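PDB 3B9O: alkane monooxygenase, which is a flavoprotein of the luciferase-like monooxygenase family, built on a TIM barrel and modelled here with bound flavin mononucleotide. Local coordinates for residues Ser106-His111 with Asp155-Leu160; Ala161-Glu166 with Lys204-Pro209; Gly61-Tyr66 with Ser137-Ala142. All coordinates share one frame; numbering follows the deposited sequence.

Interaction 1: residues Ser106-His111 with Asp155-Leu160; sequences STTYEH and DERYDL. With FMN (flavin mononucleotide), chain C.
Arg157, on helix 154-174, reaches across to Thr108 and Tyr109 in the loop that follows strand 100-106, and its course shows how one long side chain can join two backbone elements. From CB the chain sets out with CG beside the backbone N (chi1 -74°) and then runs extended to NE, which is hydrogen-bonded to Leu152 O. At the guanidinium, Thr108 CG2 lies over one face, offset toward the rim, 3.8 Å from Arg157 NH1. Tyr109 OH comes up at the edge of the group, near its plane, 3.6 Å from Arg157 NH1. The tyrosine ring and the guanidinium are turned 81° against each other, yet both ends converge on Asp143: Arg157 NH2 forms a salt bridge with its OD1, and Tyr109 OH a hydrogen bond with its OD2. A water ties two threonine hydroxyls of the loop to the helix backbone. It donates to Arg157 O at 2.7 Å and to Thr108 OG1 at 2.8 Å, and it is also hydrogen-bonded to Thr107 OG1; Thr108 OG1 bonds to Thr136 O as well, and Thr107 OG1 to Val135 O. Leu160 CD2 packs on the loop backbone, 4.0 Å from Thr108 CA. The loop begins with an ST turn, Ser106 OG accepting from Thr108 N. Next to Arg157, Tyr158 OH donates to FMN O2P at 2.6 Å. No direct hydrogen bond joins residues 106-111 to 155-160, so the polar linkage runs through shared partners, the water and Asp143, whose carboxylate would be expected to balance the positive charge of the buried guanidinium.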
loop_
_atom_site.group_PDB
_atom_site.type_symbol
_atom_site.label_atom_id
_atom_site.label_comp_id
_atom_site.label_asym_id
_atom_site.label_seq_id
_atom_site.Cartn_x
_atom_site.Cartn_y
_atom_site.Cartn_z
ATOM N N SER A 106 9.021 0.516 -5.821
ATOM C CA SER A 106 10.316 0.466 -5.138
ATOM C C SER A 106 11.281 1.591 -5.539
ATOM O O SER A 106 11.405 1.937 -6.723
ATOM C CB SER A 106 10.974 -0.887 -5.463
ATOM O OG SER A 106 12.199 -0.989 -4.819
ATOM N N THR A 107 11.974 2.128 -4.538
ATOM C CA THR A 107 13.065 3.099 -4.709
ATOM C C THR A 107 14.424 2.476 -5.163
ATOM O O THR A 107 15.396 3.191 -5.445
ATOM C CB THR A 107 13.293 3.883 -3.387
ATOM O OG1 THR A 107 13.451 2.983 -2.283
ATOM C CG2 THR A 107 12.097 4.811 -3.081
ATOM N N THR A 108 14.476 1.164 -5.257
ATOM C CA THR A 108 15.768 0.481 -5.292
ATOM C C THR A 108 16.327 0.335 -6.714
ATOM O O THR A 108 17.553 0.349 -6.881
ATOM C CB THR A 108 15.696 -0.855 -4.532
ATOM O OG1 THR A 108 15.239 -0.600 -3.201
ATOM C CG2 THR A 108 17.060 -1.548 -4.458
ATOM N N TYR A 109 15.435 0.240 -7.722
ATOM C CA TYR A 109 15.847 -0.178 -9.084
ATOM C C TYR A 109 15.766 0.913 -10.155
ATOM O O TYR A 109 16.747 1.166 -10.852
ATOM C CB TYR A 109 15.107 -1.483 -9.517
ATOM C CG TYR A 109 15.238 -2.573 -8.477
ATOM C CD1 TYR A 109 16.489 -3.158 -8.209
ATOM C CD2 TYR A 109 14.139 -2.971 -7.710
ATOM C CE1 TYR A 109 16.639 -4.127 -7.218
ATOM C CE2 TYR A 109 14.271 -3.951 -6.710
ATOM C CZ TYR A 109 15.530 -4.507 -6.472
ATOM O OH TYR A 109 15.672 -5.465 -5.500
ATOM N N GLU A 110 14.630 1.594 -10.262
ATOM C CA GLU A 110 14.398 2.475 -11.413
ATOM C C GLU A 110 14.559 3.968 -11.050
ATOM O O GLU A 110 14.197 4.384 -9.935
ATOM C CB GLU A 110 13.021 2.177 -12.037
ATOM C CG GLU A 110 12.756 0.675 -12.396
ATOM C CD GLU A 110 11.288 0.422 -12.758
ATOM O OE1 GLU A 110 10.620 -0.482 -12.151
ATOM O OE2 GLU A 110 10.792 1.170 -13.636
ATOM N N HIS A 111 15.062 4.763 -11.990
ATOM C CA HIS A 111 15.492 6.136 -11.709
ATOM C C HIS A 111 14.328 7.028 -11.311
ATOM O O HIS A 111 13.243 6.949 -11.916
ATOM C CB HIS A 111 16.256 6.725 -12.920
ATOM C CG HIS A 111 16.935 8.031 -12.624
ATOM N ND1 HIS A 111 18.273 8.115 -12.290
ATOM C CD2 HIS A 111 16.451 9.293 -12.557
ATOM C CE1 HIS A 111 18.591 9.379 -12.058
ATOM N NE2 HIS A 111 17.500 10.116 -12.204
ATOM N N ASP A 155 19.542 -1.539 5.490
ATOM C CA ASP A 155 19.437 -0.173 5.990
ATOM C C ASP A 155 19.855 0.841 4.936
ATOM O O ASP A 155 19.248 1.913 4.812
ATOM C CB ASP A 155 20.254 0.020 7.276
ATOM C CG ASP A 155 19.490 -0.404 8.544
ATOM O OD1 ASP A 155 18.523 -1.209 8.459
ATOM O OD2 ASP A 155 19.872 0.095 9.637
ATOM N N GLU A 156 20.888 0.494 4.174
ATOM C CA GLU A 156 21.376 1.344 3.109
ATOM C C GLU A 156 20.307 1.563 2.004
ATOM O O GLU A 156 20.238 2.623 1.389
ATOM C CB GLU A 156 22.641 0.720 2.522
ATOM C CG GLU A 156 23.273 1.529 1.444
ATOM C CD GLU A 156 24.643 1.001 1.042
ATOM O OE1 GLU A 156 25.040 -0.121 1.492
ATOM O OE2 GLU A 156 25.304 1.738 0.264
ATOM N N ARG A 157 19.476 0.558 1.768
ATOM C CA ARG A 157 18.337 0.738 0.862
ATOM C C ARG A 157 17.413 1.890 1.287
ATOM O O ARG A 157 16.882 2.586 0.426
ATOM C CB ARG A 157 17.533 -0.562 0.751
ATOM C CG ARG A 157 18.255 -1.601 -0.099
ATOM C CD ARG A 157 17.633 -2.970 -0.016
ATOM N NE ARG A 157 18.461 -3.855 -0.802
ATOM C CZ ARG A 157 18.051 -4.591 -1.828
ATOM N NH1 ARG A 157 16.772 -4.620 -2.192
ATOM N NH2 ARG A 157 18.931 -5.336 -2.464
ATOM N N TYR A 158 17.233 2.083 2.596
ATOM C CA TYR A 158 16.428 3.195 3.124
ATOM C C TYR A 158 17.102 4.565 2.990
ATOM O O TYR A 158 16.426 5.574 2.781
ATOM C CB TYR A 158 16.001 2.944 4.580
ATOM C CG TYR A 158 14.774 2.065 4.699
ATOM C CD1 TYR A 158 14.874 0.731 5.076
ATOM C CD2 TYR A 158 13.512 2.568 4.401
ATOM C CE1 TYR A 158 13.720 -0.082 5.170
ATOM C CE2 TYR A 158 12.356 1.770 4.481
ATOM C CZ TYR A 158 12.455 0.452 4.864
ATOM O OH TYR A 158 11.296 -0.322 4.946
ATOM N N ASP A 159 18.427 4.607 3.093
ATOM C CA ASP A 159 19.150 5.837 2.798
ATOM C C ASP A 159 18.981 6.246 1.323
ATOM O O ASP A 159 18.831 7.425 1.011
ATOM C CB ASP A 159 20.636 5.665 3.112
ATOM C CG ASP A 159 20.900 5.378 4.601
ATOM O OD1 ASP A 159 20.162 5.867 5.470
ATOM O OD2 ASP A 159 21.872 4.674 4.873
ATOM N N LEU A 160 19.046 5.263 0.428
ATOM C CA LEU A 160 18.788 5.478 -0.988
ATOM C C LEU A 160 17.351 6.009 -1.200
ATOM O O LEU A 160 17.128 6.992 -1.934
ATOM C CB LEU A 160 19.037 4.169 -1.763
ATOM C CG LEU A 160 18.506 4.102 -3.200
ATOM C CD1 LEU A 160 19.141 5.172 -4.081
ATOM C CD2 LEU A 160 18.760 2.736 -3.778
HETATM N N1 FMN C . 7.260 -5.069 0.191
HETATM C C2 FMN C . 7.114 -5.083 -1.154
HETATM O O2 FMN C . 8.152 -5.221 -1.865
HETATM N N3 FMN C . 5.852 -4.946 -1.677
HETATM C C4 FMN C . 4.753 -4.789 -0.873
HETATM O O4 FMN C . 3.616 -4.656 -1.373
HETATM C C4A FMN C . 4.902 -4.764 0.523
HETATM N N5 FMN C . 3.852 -4.604 1.383
HETATM C C5A FMN C . 4.065 -4.607 2.738
HETATM C C6 FMN C . 3.007 -4.456 3.655
HETATM C C7 FMN C . 3.248 -4.449 5.043
HETATM C C7M FMN C . 2.122 -4.292 6.042
HETATM C C8 FMN C . 4.545 -4.583 5.518
HETATM C C8M FMN C . 4.817 -4.580 7.005
HETATM C C9 FMN C . 5.607 -4.738 4.619
HETATM C C9A FMN C . 5.379 -4.754 3.232
HETATM N N10 FMN C . 6.413 -4.905 2.364
HETATM C C10 FMN C . 6.196 -4.919 1.032
HETATM C "C1'" FMN C . 7.806 -5.057 2.836
HETATM C "C2'" FMN C . 8.523 -3.698 2.781
HETATM O "O2'" FMN C . 7.669 -2.690 2.238
HETATM C "C3'" FMN C . 9.840 -3.673 1.988
HETATM O "O3'" FMN C . 9.739 -4.313 0.697
HETATM C "C4'" FMN C . 11.058 -4.132 2.821
HETATM O "O4'" FMN C . 11.807 -5.154 2.156
HETATM C "C5'" FMN C . 10.722 -4.630 4.231
HETATM O "O5'" FMN C . 10.816 -3.475 5.056
HETATM P P FMN C . 11.263 -3.526 6.598
HETATM O O1P FMN C . 12.394 -4.541 6.637
HETATM O O2P FMN C . 11.654 -2.103 6.868
HETATM O O3P FMN C . 10.063 -4.043 7.370
HETATM O O HOH W 1 15.854 1.792 -1.975
#

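Interaction 2: residues Ala161-Glu166 with Lys204-Pro209; sequences ADEYLE and KYFEVP
Glu163 carries CG anti to its backbone N (chi1 -162°) and stays extended beyond it, which brings its carboxylate to the turn at Tyr205 and Phe206. Those two residues each hold CG beside the backbone N. The carboxylate grips two successive backbone N-H groups. Tyr205 N donates to Glu163 OE1 at 2.7 Å, nearly straight (164°) and on the syn side. Phe206 N donates to Glu163 OE2 at 2.8 Å, from above the carboxylate plane, 36° out of it. His201 NE2 also bonds to OE2, so that oxygen has two partners. Glu163 OE1 further lies at the edge of the Tyr205 ring, 3.2 Å from CD2. Beside this polar clamp the Phe206 ring leans on the next helical residue: CE1 meets Tyr164 CA at 3.8 Å, and CZ meets Tyr164 CD1 at the same distance. The two rings are steeply inclined, with centroids 5.8 Å apart. Pro112, on helix 112-125, touches both Tyr164 and Phe206. The contact fastens the turn of a beta hairpin, strands 201-202 and 207-208, to helix 154-174 through a helical glutamate, within the long excursion that joins barrel strands 130-135 and 223-227.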
loop_
_atom_site.group_PDB
_atom_site.type_symbol
_atom_site.label_atom_id
_atom_site.label_comp_id
_atom_site.label_asym_id
_atom_site.label_seq_id
_atom_site.Cartn_x
_atom_site.Cartn_y
_atom_site.Cartn_z
ATOM N N ALA A 161 16.389 5.376 -0.527
ATOM C CA ALA A 161 15.024 5.859 -0.534
ATOM C C ALA A 161 14.886 7.323 -0.056
ATOM O O ALA A 161 14.100 8.095 -0.635
ATOM C CB ALA A 161 14.148 4.920 0.281
ATOM N N ASP A 162 15.617 7.708 1.011
ATOM C CA ASP A 162 15.632 9.085 1.452
ATOM C C ASP A 162 15.951 10.039 0.297
ATOM O O ASP A 162 15.218 11.002 0.058
ATOM C CB ASP A 162 16.665 9.298 2.573
ATOM C CG ASP A 162 16.134 8.940 3.941
ATOM O OD1 ASP A 162 16.908 8.367 4.740
ATOM O OD2 ASP A 162 14.958 9.247 4.258
ATOM N N GLU A 163 17.028 9.739 -0.437
ATOM C CA GLU A 163 17.499 10.647 -1.486
ATOM C C GLU A 163 16.558 10.559 -2.709
ATOM O O GLU A 163 16.350 11.549 -3.390
ATOM C CB GLU A 163 18.923 10.291 -1.928
ATOM C CG GLU A 163 19.591 11.433 -2.675
ATOM C CD GLU A 163 20.921 11.068 -3.274
ATOM O OE1 GLU A 163 21.692 10.274 -2.687
ATOM O OE2 GLU A 163 21.193 11.568 -4.350
ATOM N N TYR A 164 16.009 9.364 -2.957
ATOM C CA TYR A 164 15.040 9.143 -4.024
ATOM C C TYR A 164 13.832 10.100 -3.811
ATOM O O TYR A 164 13.400 10.805 -4.735
ATOM C CB TYR A 164 14.595 7.663 -3.990
ATOM C CG TYR A 164 13.934 7.182 -5.263
ATOM C CD1 TYR A 164 14.580 6.250 -6.089
ATOM C CD2 TYR A 164 12.672 7.678 -5.655
ATOM C CE1 TYR A 164 14.016 5.788 -7.267
ATOM C CE2 TYR A 164 12.079 7.225 -6.875
ATOM C CZ TYR A 164 12.764 6.283 -7.660
ATOM O OH TYR A 164 12.196 5.862 -8.844
ATOM N N LEU A 165 13.286 10.075 -2.605
ATOM C CA LEU A 165 12.210 11.005 -2.212
ATOM C C LEU A 165 12.651 12.477 -2.279
ATOM O O LEU A 165 11.887 13.323 -2.719
ATOM C CB LEU A 165 11.641 10.632 -0.845
ATOM C CG LEU A 165 10.548 9.538 -0.835
ATOM C CD1 LEU A 165 10.147 9.360 0.592
ATOM C CD2 LEU A 165 9.320 9.953 -1.649
ATOM N N GLU A 166 13.890 12.775 -1.863
ATOM C CA GLU A 166 14.448 14.145 -1.942
ATOM C C GLU A 166 14.275 14.647 -3.380
ATOM O O GLU A 166 13.767 15.755 -3.609
ATOM C CB GLU A 166 15.958 14.158 -1.550
ATOM C CG GLU A 166 16.531 15.565 -1.211
ATOM C CD GLU A 166 18.110 15.690 -0.998
ATOM O OE1 GLU A 166 18.562 16.883 -0.986
ATOM O OE2 GLU A 166 18.884 14.664 -0.859
ATOM N N LYS A 204 24.618 11.520 -2.933
ATOM C CA LYS A 204 25.380 10.293 -3.011
ATOM C C LYS A 204 24.936 9.343 -4.131
ATOM O O LYS A 204 25.782 8.727 -4.807
ATOM C CB LYS A 204 25.318 9.579 -1.669
ATOM C CG LYS A 204 25.833 8.153 -1.643
ATOM C CD LYS A 204 25.908 7.668 -0.209
ATOM C CE LYS A 204 26.766 6.431 -0.104
ATOM N NZ LYS A 204 26.605 5.916 1.265
ATOM N N TYR A 205 23.617 9.201 -4.300
ATOM C CA TYR A 205 23.082 8.253 -5.280
ATOM C C TYR A 205 22.664 8.896 -6.592
ATOM O O TYR A 205 22.747 8.254 -7.624
ATOM C CB TYR A 205 21.920 7.439 -4.703
ATOM C CG TYR A 205 22.311 6.642 -3.479
ATOM C CD1 TYR A 205 23.022 5.445 -3.600
ATOM C CD2 TYR A 205 21.981 7.085 -2.207
ATOM C CE1 TYR A 205 23.389 4.725 -2.483
ATOM C CE2 TYR A 205 22.360 6.376 -1.090
ATOM C CZ TYR A 205 23.044 5.199 -1.245
ATOM O OH TYR A 205 23.399 4.494 -0.137
ATOM N N PHE A 206 22.244 10.146 -6.558
ATOM C CA PHE A 206 21.670 10.811 -7.731
ATOM C C PHE A 206 22.264 12.162 -8.047
ATOM O O PHE A 206 22.625 12.941 -7.155
ATOM C CB PHE A 206 20.144 10.960 -7.523
ATOM C CG PHE A 206 19.451 9.653 -7.318
ATOM C CD1 PHE A 206 18.846 9.354 -6.106
ATOM C CD2 PHE A 206 19.417 8.714 -8.359
ATOM C CE1 PHE A 206 18.205 8.132 -5.920
ATOM C CE2 PHE A 206 18.792 7.500 -8.201
ATOM C CZ PHE A 206 18.186 7.193 -6.972
ATOM N N GLU A 207 22.284 12.462 -9.330
ATOM C CA GLU A 207 22.627 13.767 -9.841
ATOM C C GLU A 207 21.549 14.126 -10.872
ATOM O O GLU A 207 21.479 13.516 -11.949
ATOM C CB GLU A 207 24.018 13.721 -10.501
ATOM C CG GLU A 207 24.565 15.105 -10.882
ATOM C CD GLU A 207 25.109 15.833 -9.664
ATOM O OE1 GLU A 207 25.669 15.177 -8.749
ATOM O OE2 GLU A 207 24.981 17.073 -9.615
ATOM N N VAL A 208 20.708 15.095 -10.527
ATOM C CA VAL A 208 19.520 15.450 -11.326
ATOM C C VAL A 208 19.391 16.961 -11.400
ATOM O O VAL A 208 18.838 17.584 -10.506
ATOM C CB VAL A 208 18.202 14.829 -10.761
ATOM C CG1 VAL A 208 16.981 15.241 -11.623
ATOM C CG2 VAL A 208 18.320 13.326 -10.675
ATOM N N PRO A 209 19.932 17.557 -12.468
ATOM C CA PRO A 209 19.802 19.016 -12.675
ATOM C C PRO A 209 18.361 19.515 -12.812
ATOM O O PRO A 209 18.072 20.641 -12.425
ATOM C CB PRO A 209 20.630 19.301 -13.937
ATOM C CG PRO A 209 20.995 17.960 -14.527
ATOM C CD PRO A 209 20.756 16.885 -13.486
#

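Interaction 3: residues Gly61-Tyr66 with Ser137-Ala142; sequences GIYDVY and SHLPSA. With FMN (flavin mononucleotide), chain C.
Leu139 and Ser141 pack against Gly61, Ile62 and Tyr63 where two loops of the TIM barrel meet, each following the C-terminal end of a parallel strand, 53-57 and 130-135. The apolar contacts centre on Leu139. Its CD1 sits over one face of the Tyr63 ring, 4.2 Å from the centroid, in a CH-pi contact. Tyr63 is the centre of an inverse gamma turn. Gly61 has no side chain, and Leu139 CB comes to 3.8 Å from Gly61 CA; Ala142 CB is nearly as close. Leu139 CD2 rests on the backbone at Ile62 O. Direct polar contact is slight: Ser141 OG, placed between its backbone N and carbonyl carbon (chi1 83°), accepts a weak, bent hydrogen bond from Ile62 N at 3.0 Å. Water does more. One molecule donates to Ile62 O and to Asp64 OD1 while accepting from Ser141 N at 2.9 Å, near the start of helix 140-145. A second donates to Tyr63 OH at 2.8 Å and is also hydrogen-bonded to His138 NE2; the tyrosine hydroxyl has Gln79 OE1 as a further partner. His138 ND1 meets FMN O4', modelled doubtfully close, and makes a weak hydrogen bond to FMN O3', while Ser137 N donates to FMN O3' at 3.1 Å, with an angle of 136° at the hydrogen.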
loop_
_atom_site.group_PDB
_atom_site.type_symbol
_atom_site.label_atom_id
_atom_site.label_comp_id
_atom_site.label_asym_id
_atom_site.label_seq_id
_atom_site.Cartn_x
_atom_site.Cartn_y
_atom_site.Cartn_z
ATOM N N GLY A 61 10.665 -8.809 -7.668
ATOM C CA GLY A 61 11.450 -9.993 -7.333
ATOM C C GLY A 61 10.555 -11.210 -7.325
ATOM O O GLY A 61 9.321 -11.115 -7.473
ATOM N N ILE A 62 11.186 -12.362 -7.130
ATOM C CA ILE A 62 10.538 -13.656 -7.214
ATOM C C ILE A 62 10.804 -14.345 -5.900
ATOM O O ILE A 62 11.872 -14.181 -5.313
ATOM C CB ILE A 62 11.073 -14.489 -8.436
ATOM C CG1 ILE A 62 10.722 -13.760 -9.755
ATOM C CG2 ILE A 62 10.530 -15.938 -8.415
ATOM C CD1 ILE A 62 11.469 -14.259 -11.063
ATOM N N TYR A 63 9.797 -15.066 -5.446
ATOM C CA TYR A 63 9.809 -15.821 -4.213
ATOM C C TYR A 63 10.533 -17.160 -4.431
ATOM O O TYR A 63 9.900 -18.168 -4.679
ATOM C CB TYR A 63 8.372 -16.044 -3.758
ATOM C CG TYR A 63 7.784 -14.786 -3.171
ATOM C CD1 TYR A 63 7.761 -14.586 -1.786
ATOM C CD2 TYR A 63 7.279 -13.779 -3.993
ATOM C CE1 TYR A 63 7.242 -13.418 -1.234
ATOM C CE2 TYR A 63 6.756 -12.605 -3.450
ATOM C CZ TYR A 63 6.759 -12.427 -2.081
ATOM O OH TYR A 63 6.233 -11.297 -1.545
ATOM N N ASP A 64 11.852 -17.116 -4.343
ATOM C CA ASP A 64 12.694 -18.275 -4.702
ATOM C C ASP A 64 13.558 -18.668 -3.512
ATOM O O ASP A 64 14.645 -19.202 -3.689
ATOM C CB ASP A 64 13.567 -17.961 -5.936
ATOM C CG ASP A 64 14.490 -16.779 -5.719
ATOM O OD1 ASP A 64 14.567 -16.271 -4.574
ATOM O OD2 ASP A 64 15.133 -16.330 -6.699
ATOM N N VAL A 65 13.087 -18.374 -2.307
ATOM C CA VAL A 65 13.894 -18.641 -1.112
ATOM C C VAL A 65 13.558 -20.034 -0.598
ATOM O O VAL A 65 14.455 -20.866 -0.393
ATOM C CB VAL A 65 13.743 -17.546 -0.016
ATOM C CG1 VAL A 65 14.347 -18.020 1.315
ATOM C CG2 VAL A 65 14.398 -16.228 -0.474
ATOM N N TYR A 66 12.262 -20.293 -0.411
ATOM C CA TYR A 66 11.819 -21.589 0.061
ATOM C C TYR A 66 12.187 -22.701 -0.952
ATOM O O TYR A 66 11.912 -22.595 -2.158
ATOM C CB TYR A 66 10.330 -21.548 0.382
ATOM C CG TYR A 66 9.707 -22.882 0.747
ATOM C CD1 TYR A 66 10.028 -23.530 1.944
ATOM C CD2 TYR A 66 8.796 -23.493 -0.106
ATOM C CE1 TYR A 66 9.442 -24.750 2.274
ATOM C CE2 TYR A 66 8.211 -24.701 0.205
ATOM C CZ TYR A 66 8.547 -25.333 1.397
ATOM O OH TYR A 66 7.940 -26.529 1.716
ATOM N N SER A 137 12.007 -3.125 -1.043
ATOM C CA SER A 137 12.233 -4.440 -1.730
ATOM C C SER A 137 13.292 -5.332 -1.043
ATOM O O SER A 137 14.327 -4.854 -0.560
ATOM C CB SER A 137 12.664 -4.261 -3.198
ATOM O OG SER A 137 11.677 -3.561 -3.966
ATOM N N HIS A 138 13.048 -6.632 -1.032
ATOM C CA HIS A 138 13.855 -7.530 -0.216
ATOM C C HIS A 138 14.041 -8.850 -0.916
ATOM O O HIS A 138 14.386 -9.840 -0.257
ATOM C CB HIS A 138 13.125 -7.794 1.109
ATOM C CG HIS A 138 11.665 -8.052 0.930
ATOM N ND1 HIS A 138 10.703 -7.099 1.188
ATOM C CD2 HIS A 138 11.003 -9.138 0.469
ATOM C CE1 HIS A 138 9.510 -7.599 0.929
ATOM N NE2 HIS A 138 9.663 -8.837 0.489
ATOM N N LEU A 139 13.745 -8.884 -2.218
ATOM C CA LEU A 139 13.783 -10.129 -2.992
ATOM C C LEU A 139 14.969 -10.097 -3.956
ATOM O O LEU A 139 14.961 -9.317 -4.913
ATOM C CB LEU A 139 12.452 -10.366 -3.716
ATOM C CG LEU A 139 11.192 -10.655 -2.871
ATOM C CD1 LEU A 139 9.931 -10.524 -3.711
ATOM C CD2 LEU A 139 11.221 -12.013 -2.215
ATOM N N PRO A 140 16.012 -10.927 -3.686
ATOM C CA PRO A 140 17.303 -10.886 -4.414
ATOM C C PRO A 140 17.276 -11.048 -5.941
ATOM O O PRO A 140 18.202 -10.556 -6.595
ATOM C CB PRO A 140 18.127 -12.026 -3.771
ATOM C CG PRO A 140 17.104 -12.905 -3.087
ATOM C CD PRO A 140 16.035 -11.945 -2.615
ATOM N N SER A 141 16.263 -11.707 -6.510
ATOM C CA SER A 141 16.218 -11.855 -7.969
ATOM C C SER A 141 15.985 -10.529 -8.696
ATOM O O SER A 141 16.439 -10.369 -9.838
ATOM C CB SER A 141 15.199 -12.901 -8.421
ATOM O OG SER A 141 13.879 -12.373 -8.484
ATOM N N ALA A 142 15.322 -9.575 -8.032
ATOM C CA ALA A 142 15.196 -8.226 -8.592
ATOM C C ALA A 142 16.594 -7.554 -8.776
ATOM O O ALA A 142 16.903 -6.996 -9.835
ATOM C CB ALA A 142 14.257 -7.372 -7.741
HETATM N N1 FMN C . 7.260 -5.069 0.191
HETATM C C2 FMN C . 7.114 -5.083 -1.154
HETATM O O2 FMN C . 8.152 -5.221 -1.865
HETATM N N3 FMN C . 5.852 -4.946 -1.677
HETATM C C4 FMN C . 4.753 -4.789 -0.873
HETATM O O4 FMN C . 3.616 -4.656 -1.373
HETATM C C4A FMN C . 4.902 -4.764 0.523
HETATM N N5 FMN C . 3.852 -4.604 1.383
HETATM C C5A FMN C . 4.065 -4.607 2.738
HETATM C C6 FMN C . 3.007 -4.456 3.655
HETATM C C7 FMN C . 3.248 -4.449 5.043
HETATM C C7M FMN C . 2.122 -4.292 6.042
HETATM C C8 FMN C . 4.545 -4.583 5.518
HETATM C C8M FMN C . 4.817 -4.580 7.005
HETATM C C9 FMN C . 5.607 -4.738 4.619
HETATM C C9A FMN C . 5.379 -4.754 3.232
HETATM N N10 FMN C . 6.413 -4.905 2.364
HETATM C C10 FMN C . 6.196 -4.919 1.032
HETATM C "C1'" FMN C . 7.806 -5.057 2.836
HETATM C "C2'" FMN C . 8.523 -3.698 2.781
HETATM O "O2'" FMN C . 7.669 -2.690 2.238
HETATM C "C3'" FMN C . 9.840 -3.673 1.988
HETATM O "O3'" FMN C . 9.739 -4.313 0.697
HETATM C "C4'" FMN C . 11.058 -4.132 2.821
HETATM O "O4'" FMN C . 11.807 -5.154 2.156
HETATM C "C5'" FMN C . 10.722 -4.630 4.231
HETATM O "O5'" FMN C . 10.816 -3.475 5.056
HETATM P P FMN C . 11.263 -3.526 6.598
HETATM O O1P FMN C . 12.394 -4.541 6.637
HETATM O O2P FMN C . 11.654 -2.103 6.868
HETATM O O3P FMN C . 10.063 -4.043 7.370
HETATM O O HOH W 2 14.304 -13.478 -5.205
HETATM O O HOH W 3 7.576 -10.241 0.675
#

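In the fold
Interaction 1 touches both of the others, which do not touch each other. Interactions 1 and 2 share helix 154-174, their centres 10 Å apart, and Tyr164 OH stands 2.7 Å from Glu110 O, a probable hydrogen bond. Interactions 1 and 3 have centres 15 Å apart, and Ser106 OG approaches Ser137 OG to 2.8 Å. Both reach FMN at different places: the helix of interaction 1 at the phosphate, and residues 137-142 of interaction 3 at the ribityl hydroxyls. Interaction 2 is more remote, with the Tyr164 side chain about 13 Å from FMN, and its nearest atoms lie about 8 Å from those of interaction 3. The flavin site is thus linked stepwise to the outlying hairpin.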